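Local coordinates for protein 11S globulin subunit beta (Cucurbita maxima, PDB 2E9Q) that serves as a seed storage protein, a nutrient reservoir built as a hexamer of 11S globulin subunits, at residues R28-R39 and E49-C60; F80-F88 and F160-N168. All coordinates share one frame; numbering follows the deposited sequence. Where two conformers were deposited one is given.

Contact 1: residues R28-R39 and E49-C60; sequences RLENLRAQDPVR and EVWDQDNDEFQC
P37 lies over one face of the W51 indole, its CG 3.4 Å from the centroid of the six-membered ring and 13° off the ring normal, a clear CH-pi contact. At the edge of the same ring, W51 NE1 donates to the backbone oxygen of Q35 (NE1 to O 2.9 Å). That oxygen lies in the indole plane, but the N-H approaches from well above the plane of the Q35 carbonyl. On the F58 ring it is Q35 NE2 that covers one face, 3.1 Å above the plane and toward the rim. With its chain extended beyond CG, Q35 carries its amide past N55 to reach that ring.

R28 NE reaches D56 OD1 at 3.0 Å in a salt bridge, while OD2, met on its syn side by NH2, lies close to the guanidinium plane. Guanidinium and carboxylate planes stand 64° apart, so this is no flat two-toothed pairing. E57 bends at chi2 (84°) and brings its carboxylate back to the 28-39 backbone, where OE2 takes the N-H of R33 (N to OE2 3.0 Å). A water adds to the grip on OE2 and also joins R33 O and Q35 NE2; another links OE1 to N31 O.

At the other end the two segments join in a sheet. V50 O accepts from both V38 N (2.8 Å) and R39 N, while V50 N returns a bond to R39 O: a classic beta bulge. E49, alongside P37, directs its carboxylate to R67 and R40.

Segment 28-38, irregular until the chain enters the strand at R39, is held largely through its backbone polar groups, with P37, Q35 and R28 adding side-chain contacts. The buried E57 carboxylate, fed by an amide N-H and two waters, is probably stabilised as the anion.

Contact 2: residues F80-F88 and F160-N168; sequences FSNAPKLIF and FADTRNVAN
F160 N donates to L86 O at 2.8 Å, and F160 O takes the N-H of L86 in return (N to O 3.0 Å). These two bonds make L86 and F160 a hydrogen-bonded antiparallel pair. F160 O is also touched by the CA-H of K85 (CA to O 3.2 Å). One step on, K85 and A161 form the non-hydrogen-bonded pair, with K85 CG against A161 CB at 3.8 Å on the sheet face away from L86 and F160. Beyond it the ladder fades: D162 N reaches P84 O only through a weak bond.

Past the strands, the P84 ring faces the turn that follows strand 155-162, and its CG meets A167 CB at 4.0 Å. N165 OD1 takes the N-H of A167 (N to OD1 2.8 Å), an Asx turn, while N165 ND2 bonds to V320 O. With CG anti to the backbone N (chi1 169°), N168 carries its amide alongside N82 and within reach of T163 O. ND2 of N168 donates to T163 O and D171 O, whereas N82 ND2 gives N168 OD1 only a weak bond. The N82 amide is held chiefly by R175 N and Y173 O.

Strands 85-91 and 155-162 are thus neighbours in an antiparallel sheet of the N-terminal cupin domain, part of the beta-barrel that defines this fold.

How the contacts relate
Contacts 1 and 2 lie about 17 Å apart, centre to centre, and follow one another along the chain within one cupin domain. R164, in the loop of contact 2, reaches the C-terminal part of the contact 1 helix: R164 NE to C60 O is 3.1 Å, a weak hydrogen bond. Both contacts reach the same antiparallel sheet, where strand 63-70 separates 46-50 from 155-162; F58 and F160 pack on V63 of that strand. Contact 1 holds C60, disulfide-bonded to C27, and its L32 side chain lies about 11 Å from that of K387, a magnesium-binding residue; contact 2 lies away from that site. The V38 side chain is about 5 Å from a bound phosphate, probably from the crystallisation liquor.

Contact 1: residues R28-R39 and E49-C60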
loop_
_atom_site.group_PDB
_atom_site.type_symbol
_atom_site.label_atom_id
_atom_site.label_comp_id
_atom_site.label_asym_id
_atom_site.label_seq_id
_atom_site.Cartn_x
_atom_site.Cartn_y
_atom_site.Cartn_z
ATOM N N ARG A 28 -18.320 6.070 -6.800
ATOM C CA ARG A 28 -19.747 6.148 -7.129
ATOM C C ARG A 28 -20.287 4.724 -7.244
ATOM O O ARG A 28 -20.240 4.117 -8.311
ATOM C CB ARG A 28 -19.970 6.887 -8.451
ATOM C CG ARG A 28 -19.752 8.384 -8.370
ATOM C CD ARG A 28 -20.635 9.125 -9.378
ATOM N NE ARG A 28 -20.296 8.821 -10.768
ATOM C CZ ARG A 28 -20.883 9.385 -11.823
ATOM N NH1 ARG A 28 -21.845 10.283 -11.649
ATOM N NH2 ARG A 28 -20.500 9.060 -13.052
ATOM N N LEU A 29 -20.800 4.209 -6.135
ATOM C CA LEU A 29 -21.302 2.845 -6.077
ATOM C C LEU A 29 -22.785 2.746 -5.768
ATOM O O LEU A 29 -23.208 1.848 -5.039
ATOM C CB LEU A 29 -20.537 2.084 -5.008
ATOM C CG LEU A 29 -19.020 2.206 -5.070
ATOM C CD1 LEU A 29 -18.413 1.550 -3.835
ATOM C CD2 LEU A 29 -18.519 1.553 -6.355
ATOM N N GLU A 30 -23.576 3.656 -6.319
ATOM C CA GLU A 30 -25.012 3.639 -6.071
ATOM C C GLU A 30 -25.799 3.017 -7.212
ATOM O O GLU A 30 -26.929 2.590 -7.016
ATOM C CB GLU A 30 -25.511 5.057 -5.791
ATOM C CG GLU A 30 -25.055 5.596 -4.451
ATOM C CD GLU A 30 -25.475 7.041 -4.217
ATOM O OE1 GLU A 30 -25.335 7.524 -3.066
ATOM O OE2 GLU A 30 -25.936 7.698 -5.182
ATOM N N ASN A 31 -25.200 2.941 -8.395
ATOM C CA ASN A 31 -25.885 2.351 -9.541
ATOM C C ASN A 31 -24.995 1.381 -10.332
ATOM O O ASN A 31 -24.472 1.724 -11.397
ATOM C CB ASN A 31 -26.402 3.456 -10.464
ATOM C CG ASN A 31 -27.849 3.235 -10.885
ATOM O OD1 ASN A 31 -28.756 3.200 -10.044
ATOM N ND2 ASN A 31 -28.073 3.082 -12.192
ATOM N N LEU A 32 -24.829 0.168 -9.812
ATOM C CA LEU A 32 -24.007 -0.832 -10.486
ATOM C C LEU A 32 -24.713 -1.261 -11.765
ATOM O O LEU A 32 -25.941 -1.210 -11.856
ATOM C CB LEU A 32 -23.802 -2.052 -9.587
ATOM C CG LEU A 32 -23.299 -1.798 -8.167
ATOM C CD1 LEU A 32 -23.230 -3.118 -7.409
ATOM C CD2 LEU A 32 -21.928 -1.116 -8.206
ATOM N N ARG A 33 -23.945 -1.691 -12.756
ATOM C CA ARG A 33 -24.544 -2.124 -14.007
ATOM C C ARG A 33 -23.973 -3.447 -14.502
ATOM O O ARG A 33 -22.796 -3.746 -14.283
ATOM C CB ARG A 33 -24.336 -1.044 -15.073
ATOM C CG ARG A 33 -24.847 0.334 -14.630
ATOM C CD ARG A 33 -24.602 1.426 -15.673
ATOM N NE ARG A 33 -23.188 1.591 -16.010
ATOM C CZ ARG A 33 -22.723 2.509 -16.856
ATOM N NH1 ARG A 33 -21.419 2.588 -17.109
ATOM N NH2 ARG A 33 -23.562 3.355 -17.446
ATOM N N ALA A 34 -24.824 -4.249 -15.138
ATOM C CA ALA A 34 -24.376 -5.503 -15.728
ATOM C C ALA A 34 -23.759 -4.989 -17.023
ATOM O O ALA A 34 -24.479 -4.578 -17.921
ATOM C CB ALA A 34 -25.557 -6.401 -16.020
ATOM N N GLN A 35 -22.434 -4.988 -17.107
ATOM C CA GLN A 35 -21.727 -4.456 -18.271
ATOM C C GLN A 35 -21.324 -5.407 -19.391
ATOM O O GLN A 35 -20.912 -6.545 -19.156
ATOM C CB GLN A 35 -20.445 -3.758 -17.822
ATOM C CG GLN A 35 -20.580 -2.807 -16.657
ATOM C CD GLN A 35 -19.216 -2.408 -16.114
ATOM O OE1 GLN A 35 -18.376 -1.877 -16.849
ATOM N NE2 GLN A 35 -18.982 -2.674 -14.823
ATOM N N ASP A 36 -21.400 -4.896 -20.614
ATOM C CA ASP A 36 -20.997 -5.630 -21.795
ATOM C C ASP A 36 -19.755 -4.917 -22.299
ATOM O O ASP A 36 -19.505 -3.769 -21.925
ATOM C CB ASP A 36 -22.087 -5.591 -22.872
ATOM C CG ASP A 36 -23.100 -6.709 -22.714
ATOM O OD1 ASP A 36 -24.235 -6.443 -22.275
ATOM O OD2 ASP A 36 -22.754 -7.871 -23.021
ATOM N N PRO A 37 -18.949 -5.585 -23.144
ATOM C CA PRO A 37 -17.748 -4.914 -23.648
ATOM C C PRO A 37 -18.208 -3.651 -24.354
ATOM O O PRO A 37 -19.333 -3.593 -24.835
ATOM C CB PRO A 37 -17.158 -5.930 -24.625
ATOM C CG PRO A 37 -17.632 -7.230 -24.101
ATOM C CD PRO A 37 -19.068 -6.936 -23.711
ATOM N N VAL A 38 -17.352 -2.643 -24.422
ATOM C CA VAL A 38 -17.734 -1.400 -25.078
ATOM C C VAL A 38 -16.838 -1.093 -26.272
ATOM O O VAL A 38 -17.148 -0.224 -27.077
ATOM C CB VAL A 38 -17.664 -0.191 -24.106
ATOM C CG1 VAL A 38 -18.605 -0.400 -22.941
ATOM C CG2 VAL A 38 -16.237 0.001 -23.613
ATOM N N ARG A 39 -15.732 -1.813 -26.390
ATOM C CA ARG A 39 -14.790 -1.569 -27.471
ATOM C C ARG A 39 -14.307 -2.894 -28.071
ATOM O O ARG A 39 -14.287 -3.917 -27.398
ATOM C CB ARG A 39 -13.621 -0.744 -26.928
ATOM C CG ARG A 39 -13.124 0.324 -27.881
ATOM C CD ARG A 39 -12.234 1.358 -27.181
ATOM N NE ARG A 39 -12.962 2.176 -26.203
ATOM C CZ ARG A 39 -12.797 2.096 -24.882
ATOM N NH1 ARG A 39 -13.505 2.882 -24.076
ATOM N NH2 ARG A 39 -11.924 1.232 -24.362
ATOM N N GLU A 49 -12.139 -7.831 -27.205
ATOM C CA GLU A 49 -13.189 -6.983 -26.684
ATOM C C GLU A 49 -12.740 -6.435 -25.324
ATOM O O GLU A 49 -12.130 -7.163 -24.519
ATOM C CB GLU A 49 -14.475 -7.794 -26.543
ATOM C CG GLU A 49 -15.050 -8.273 -27.881
ATOM C CD GLU A 49 -16.274 -9.146 -27.699
ATOM O OE1 GLU A 49 -16.117 -10.348 -27.390
ATOM O OE2 GLU A 49 -17.396 -8.624 -27.845
ATOM N N VAL A 50 -13.035 -5.156 -25.077
ATOM C CA VAL A 50 -12.649 -4.504 -23.827
ATOM C C VAL A 50 -13.817 -3.825 -23.127
ATOM O O VAL A 50 -14.632 -3.159 -23.772
ATOM C CB VAL A 50 -11.555 -3.456 -24.082
ATOM C CG1 VAL A 50 -11.077 -2.876 -22.771
ATOM C CG2 VAL A 50 -10.392 -4.091 -24.836
ATOM N N TRP A 51 -13.911 -4.005 -21.813
ATOM C CA TRP A 51 -14.984 -3.383 -21.053
ATOM C C TRP A 51 -14.598 -1.932 -20.747
ATOM O O TRP A 51 -13.460 -1.520 -20.990
ATOM C CB TRP A 51 -15.270 -4.158 -19.764
ATOM C CG TRP A 51 -16.251 -5.285 -19.936
ATOM C CD1 TRP A 51 -17.541 -5.332 -19.478
ATOM C CD2 TRP A 51 -16.009 -6.546 -20.580
ATOM N NE1 TRP A 51 -18.115 -6.547 -19.790
ATOM C CE2 TRP A 51 -17.196 -7.309 -20.465
ATOM C CE3 TRP A 51 -14.903 -7.104 -21.240
ATOM C CZ2 TRP A 51 -17.308 -8.611 -20.989
ATOM C CZ3 TRP A 51 -15.015 -8.399 -21.762
ATOM C CH2 TRP A 51 -16.211 -9.134 -21.633
ATOM N N ASP A 52 -15.547 -1.159 -20.230
ATOM C CA ASP A 52 -15.293 0.254 -19.954
ATOM C C ASP A 52 -14.533 0.502 -18.665
ATOM O O ASP A 52 -15.107 0.466 -17.592
ATOM C CB ASP A 52 -16.610 1.031 -19.933
ATOM C CG ASP A 52 -16.401 2.528 -19.747
ATOM O OD1 ASP A 52 -15.333 3.049 -20.128
ATOM O OD2 ASP A 52 -17.318 3.189 -19.232
ATOM N N GLN A 53 -13.238 0.761 -18.791
ATOM C CA GLN A 53 -12.385 1.021 -17.640
ATOM C C GLN A 53 -12.930 2.174 -16.787
ATOM O O GLN A 53 -12.828 2.141 -15.558
ATOM C CB GLN A 53 -10.961 1.347 -18.102
ATOM C CG GLN A 53 -10.921 2.118 -19.415
ATOM C CD GLN A 53 -11.124 1.209 -20.622
ATOM O OE1 GLN A 53 -10.184 0.562 -21.089
ATOM N NE2 GLN A 53 -12.356 1.141 -21.121
ATOM N N ASP A 54 -13.520 3.179 -17.435
ATOM C CA ASP A 54 -14.070 4.315 -16.695
ATOM C C ASP A 54 -15.450 4.058 -16.083
ATOM O O ASP A 54 -16.065 4.959 -15.513
ATOM C CB ASP A 54 -14.099 5.563 -17.582
ATOM C CG ASP A 54 -12.729 5.918 -18.133
ATOM O OD1 ASP A 54 -11.759 6.007 -17.347
ATOM O OD2 ASP A 54 -12.621 6.111 -19.364
ATOM N N ASN A 55 -15.959 2.838 -16.209
ATOM C CA ASN A 55 -17.237 2.521 -15.562
ATOM C C ASN A 55 -17.002 2.879 -14.074
ATOM O O ASN A 55 -15.907 2.647 -13.554
ATOM C CB ASN A 55 -17.532 1.019 -15.703
ATOM C CG ASN A 55 -18.445 0.492 -14.606
ATOM O OD1 ASN A 55 -19.659 0.373 -14.788
ATOM N ND2 ASN A 55 -17.867 0.183 -13.457
ATOM N N ASP A 56 -18.004 3.438 -13.397
ATOM C CA ASP A 56 -17.866 3.814 -11.980
ATOM C C ASP A 56 -17.366 2.699 -11.034
ATOM O O ASP A 56 -16.410 2.916 -10.280
ATOM C CB ASP A 56 -19.186 4.371 -11.441
ATOM C CG ASP A 56 -19.539 5.741 -12.037
ATOM O OD1 ASP A 56 -20.728 6.121 -11.988
ATOM O OD2 ASP A 56 -18.630 6.438 -12.540
ATOM N N GLU A 57 -18.002 1.527 -11.058
ATOM C CA GLU A 57 -17.573 0.422 -10.187
ATOM C C GLU A 57 -16.127 0.039 -10.483
ATOM O O GLU A 57 -15.314 -0.099 -9.572
ATOM C CB GLU A 57 -18.397 -0.855 -10.404
ATOM C CG GLU A 57 -19.883 -0.746 -10.306
ATOM C CD GLU A 57 -20.526 -0.287 -11.586
ATOM O OE1 GLU A 57 -20.525 0.934 -11.832
ATOM O OE2 GLU A 57 -21.018 -1.153 -12.342
ATOM N N PHE A 58 -15.832 -0.166 -11.765
ATOM C CA PHE A 58 -14.494 -0.556 -12.190
ATOM C C PHE A 58 -13.432 0.422 -11.737
ATOM O O PHE A 58 -12.389 0.026 -11.212
ATOM C CB PHE A 58 -14.424 -0.686 -13.714
ATOM C CG PHE A 58 -14.962 -1.989 -14.241
ATOM C CD1 PHE A 58 -14.651 -2.409 -15.530
ATOM C CD2 PHE A 58 -15.778 -2.796 -13.455
ATOM C CE1 PHE A 58 -15.146 -3.617 -16.028
ATOM C CE2 PHE A 58 -16.275 -4.004 -13.950
ATOM C CZ PHE A 58 -15.957 -4.410 -15.236
ATOM N N GLN A 59 -13.706 1.702 -11.951
ATOM C CA GLN A 59 -12.774 2.749 -11.589
ATOM C C GLN A 59 -12.505 2.713 -10.088
ATOM O O GLN A 59 -11.379 2.897 -9.651
ATOM C CB GLN A 59 -13.353 4.102 -12.006
ATOM C CG GLN A 59 -12.330 5.193 -12.222
ATOM C CD GLN A 59 -12.969 6.495 -12.697
ATOM O OE1 GLN A 59 -12.308 7.527 -12.788
ATOM N NE2 GLN A 59 -14.260 6.444 -13.005
ATOM N N CYS A 60 -13.537 2.464 -9.294
ATOM C CA CYS A 60 -13.356 2.413 -7.852
ATOM C C CYS A 60 -12.376 1.306 -7.500
ATOM O O CYS A 60 -11.401 1.521 -6.766
ATOM C CB CYS A 60 -14.682 2.138 -7.166
ATOM S SG CYS A 60 -14.566 2.083 -5.354
HETATM O O HOH W 1 -16.262 4.932 -8.562
HETATM O O HOH W 2 -22.457 2.240 -12.933
HETATM O O HOH W 3 -20.775 -3.808 -12.770
HETATM O O HOH W 4 -18.054 -1.962 -20.175
#

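Contact 2: residues F80-F88 and F160-N168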
loop_
_atom_site.group_PDB
_atom_site.type_symbol
_atom_site.label_atom_id
_atom_site.label_comp_id
_atom_site.label_asym_id
_atom_site.label_seq_id
_atom_site.Cartn_x
_atom_site.Cartn_y
_atom_site.Cartn_z
ATOM N N PHE A 80 3.725 -7.488 -22.439
ATOM C CA PHE A 80 3.683 -7.450 -20.981
ATOM C C PHE A 80 2.959 -6.184 -20.557
ATOM O O PHE A 80 2.953 -5.205 -21.293
ATOM C CB PHE A 80 5.096 -7.484 -20.371
ATOM C CG PHE A 80 6.034 -6.433 -20.898
ATOM C CD1 PHE A 80 6.737 -6.635 -22.080
ATOM C CD2 PHE A 80 6.241 -5.248 -20.195
ATOM C CE1 PHE A 80 7.635 -5.678 -22.556
ATOM C CE2 PHE A 80 7.134 -4.289 -20.663
ATOM C CZ PHE A 80 7.833 -4.505 -21.844
ATOM N N SER A 81 2.346 -6.207 -19.378
ATOM C CA SER A 81 1.620 -5.046 -18.879
ATOM C C SER A 81 2.002 -4.645 -17.455
ATOM O O SER A 81 2.589 -5.436 -16.699
ATOM C CB SER A 81 0.107 -5.285 -18.970
ATOM O OG SER A 81 -0.254 -6.537 -18.431
ATOM N N ASN A 82 1.644 -3.410 -17.101
ATOM C CA ASN A 82 1.949 -2.834 -15.797
ATOM C C ASN A 82 1.082 -3.370 -14.672
ATOM O O ASN A 82 1.268 -3.002 -13.523
ATOM C CB ASN A 82 1.808 -1.310 -15.864
ATOM C CG ASN A 82 0.381 -0.862 -16.179
ATOM O OD1 ASN A 82 -0.348 -1.529 -16.915
ATOM N ND2 ASN A 82 -0.012 0.282 -15.636
ATOM N N ALA A 83 0.143 -4.244 -15.000
ATOM C CA ALA A 83 -0.750 -4.799 -13.996
ATOM C C ALA A 83 -0.797 -6.322 -14.041
ATOM O O ALA A 83 -0.648 -6.918 -15.103
ATOM C CB ALA A 83 -2.156 -4.231 -14.191
ATOM N N PRO A 84 -0.997 -6.968 -12.879
ATOM C CA PRO A 84 -1.072 -8.431 -12.789
ATOM C C PRO A 84 -2.388 -8.872 -13.437
ATOM O O PRO A 84 -3.387 -8.130 -13.410
ATOM C CB PRO A 84 -1.105 -8.698 -11.284
ATOM C CG PRO A 84 -0.637 -7.419 -10.659
ATOM C CD PRO A 84 -1.191 -6.361 -11.554
ATOM N N LYS A 85 -2.400 -10.081 -13.985
ATOM C CA LYS A 85 -3.590 -10.596 -14.637
ATOM C C LYS A 85 -3.905 -12.041 -14.314
ATOM O O LYS A 85 -3.019 -12.856 -14.024
ATOM C CB LYS A 85 -3.452 -10.500 -16.162
ATOM C CG LYS A 85 -3.414 -9.102 -16.743
ATOM C CD LYS A 85 -3.015 -9.174 -18.212
ATOM C CE LYS A 85 -2.997 -7.802 -18.864
ATOM N NZ LYS A 85 -2.778 -7.900 -20.336
ATOM N N LEU A 86 -5.189 -12.343 -14.386
ATOM C CA LEU A 86 -5.689 -13.674 -14.204
ATOM C C LEU A 86 -6.431 -13.844 -15.516
ATOM O O LEU A 86 -7.016 -12.884 -16.036
ATOM C CB LEU A 86 -6.643 -13.743 -13.021
ATOM C CG LEU A 86 -6.174 -14.515 -11.790
ATOM C CD1 LEU A 86 -4.664 -14.524 -11.643
ATOM C CD2 LEU A 86 -6.846 -13.904 -10.597
ATOM N N ILE A 87 -6.391 -15.048 -16.065
ATOM C CA ILE A 87 -7.046 -15.316 -17.333
ATOM C C ILE A 87 -7.807 -16.609 -17.235
ATOM O O ILE A 87 -7.212 -17.673 -17.042
ATOM C CB ILE A 87 -6.016 -15.439 -18.455
ATOM C CG1 ILE A 87 -5.300 -14.105 -18.635
ATOM C CG2 ILE A 87 -6.687 -15.896 -19.728
ATOM C CD1 ILE A 87 -4.279 -14.083 -19.760
ATOM N N PHE A 88 -9.125 -16.525 -17.345
ATOM C CA PHE A 88 -9.932 -17.722 -17.282
ATOM C C PHE A 88 -10.176 -18.217 -18.697
ATOM O O PHE A 88 -10.628 -17.456 -19.550
ATOM C CB PHE A 88 -11.266 -17.450 -16.604
ATOM C CG PHE A 88 -12.151 -18.656 -16.516
ATOM C CD1 PHE A 88 -11.847 -19.696 -15.643
ATOM C CD2 PHE A 88 -13.292 -18.755 -17.305
ATOM C CE1 PHE A 88 -12.668 -20.821 -15.550
ATOM C CE2 PHE A 88 -14.117 -19.870 -17.222
ATOM C CZ PHE A 88 -13.801 -20.909 -16.337
ATOM N N PHE A 160 -8.717 -10.690 -16.609
ATOM C CA PHE A 160 -8.956 -9.763 -15.521
ATOM C C PHE A 160 -7.633 -9.114 -15.115
ATOM O O PHE A 160 -6.652 -9.798 -14.799
ATOM C CB PHE A 160 -9.573 -10.500 -14.343
ATOM C CG PHE A 160 -9.694 -9.669 -13.101
ATOM C CD1 PHE A 160 -8.762 -9.794 -12.075
ATOM C CD2 PHE A 160 -10.761 -8.784 -12.939
ATOM C CE1 PHE A 160 -8.890 -9.050 -10.895
ATOM C CE2 PHE A 160 -10.903 -8.033 -11.764
ATOM C CZ PHE A 160 -9.965 -8.167 -10.738
ATOM N N ALA A 161 -7.609 -7.788 -15.155
ATOM C CA ALA A 161 -6.423 -7.020 -14.806
ATOM C C ALA A 161 -6.778 -6.047 -13.703
ATOM O O ALA A 161 -7.834 -5.407 -13.736
ATOM C CB ALA A 161 -5.907 -6.269 -16.025
ATOM N N ASP A 162 -5.892 -5.938 -12.723
ATOM C CA ASP A 162 -6.111 -5.051 -11.594
ATOM C C ASP A 162 -5.011 -4.002 -11.536
ATOM O O ASP A 162 -3.855 -4.311 -11.223
ATOM C CB ASP A 162 -6.152 -5.874 -10.309
ATOM C CG ASP A 162 -6.124 -5.024 -9.062
ATOM O OD1 ASP A 162 -6.726 -3.923 -9.045
ATOM O OD2 ASP A 162 -5.498 -5.480 -8.080
ATOM N N THR A 163 -5.388 -2.762 -11.842
ATOM C CA THR A 163 -4.468 -1.628 -11.865
ATOM C C THR A 163 -4.177 -1.053 -10.493
ATOM O O THR A 163 -3.189 -0.359 -10.310
ATOM C CB THR A 163 -5.009 -0.501 -12.752
ATOM O OG1 THR A 163 -6.259 -0.038 -12.223
ATOM C CG2 THR A 163 -5.235 -1.004 -14.171
ATOM N N ARG A 164 -5.042 -1.311 -9.526
ATOM C CA ARG A 164 -4.783 -0.812 -8.185
ATOM C C ARG A 164 -4.067 -1.934 -7.451
ATOM O O ARG A 164 -4.424 -2.312 -6.337
ATOM C CB ARG A 164 -6.083 -0.448 -7.464
ATOM C CG ARG A 164 -6.688 0.870 -7.922
ATOM C CD ARG A 164 -7.832 1.284 -7.004
ATOM N NE ARG A 164 -8.561 2.423 -7.542
ATOM C CZ ARG A 164 -8.060 3.648 -7.659
ATOM N NH1 ARG A 164 -8.806 4.619 -8.168
ATOM N NH2 ARG A 164 -6.822 3.906 -7.256
ATOM N N ASN A 165 -3.065 -2.489 -8.112
ATOM C CA ASN A 165 -2.306 -3.574 -7.532
ATOM C C ASN A 165 -0.953 -3.035 -7.098
ATOM O O ASN A 165 -0.346 -2.217 -7.795
ATOM C CB ASN A 165 -2.129 -4.697 -8.556
ATOM C CG ASN A 165 -1.471 -5.933 -7.962
ATOM O OD1 ASN A 165 -0.256 -5.977 -7.764
ATOM N ND2 ASN A 165 -2.280 -6.939 -7.664
ATOM N N VAL A 166 -0.492 -3.497 -5.941
ATOM C CA VAL A 166 0.796 -3.072 -5.410
ATOM C C VAL A 166 1.900 -3.114 -6.487
ATOM O O VAL A 166 2.780 -2.247 -6.521
ATOM C CB VAL A 166 1.202 -3.957 -4.201
ATOM C CG1 VAL A 166 1.388 -5.401 -4.649
ATOM C CG2 VAL A 166 2.472 -3.420 -3.560
ATOM N N ALA A 167 1.831 -4.102 -7.379
ATOM C CA ALA A 167 2.829 -4.264 -8.439
ATOM C C ALA A 167 2.863 -3.128 -9.464
ATOM O O ALA A 167 3.876 -2.922 -10.129
ATOM C CB ALA A 167 2.618 -5.602 -9.156
ATOM N N ASN A 168 1.770 -2.388 -9.600
ATOM C CA ASN A 168 1.739 -1.279 -10.562
ATOM C C ASN A 168 2.081 0.033 -9.870
ATOM O O ASN A 168 1.340 0.497 -9.013
ATOM C CB ASN A 168 0.360 -1.210 -11.229
ATOM C CG ASN A 168 0.149 0.058 -12.034
ATOM O OD1 ASN A 168 1.087 0.642 -12.572
ATOM N ND2 ASN A 168 -1.107 0.478 -12.132
#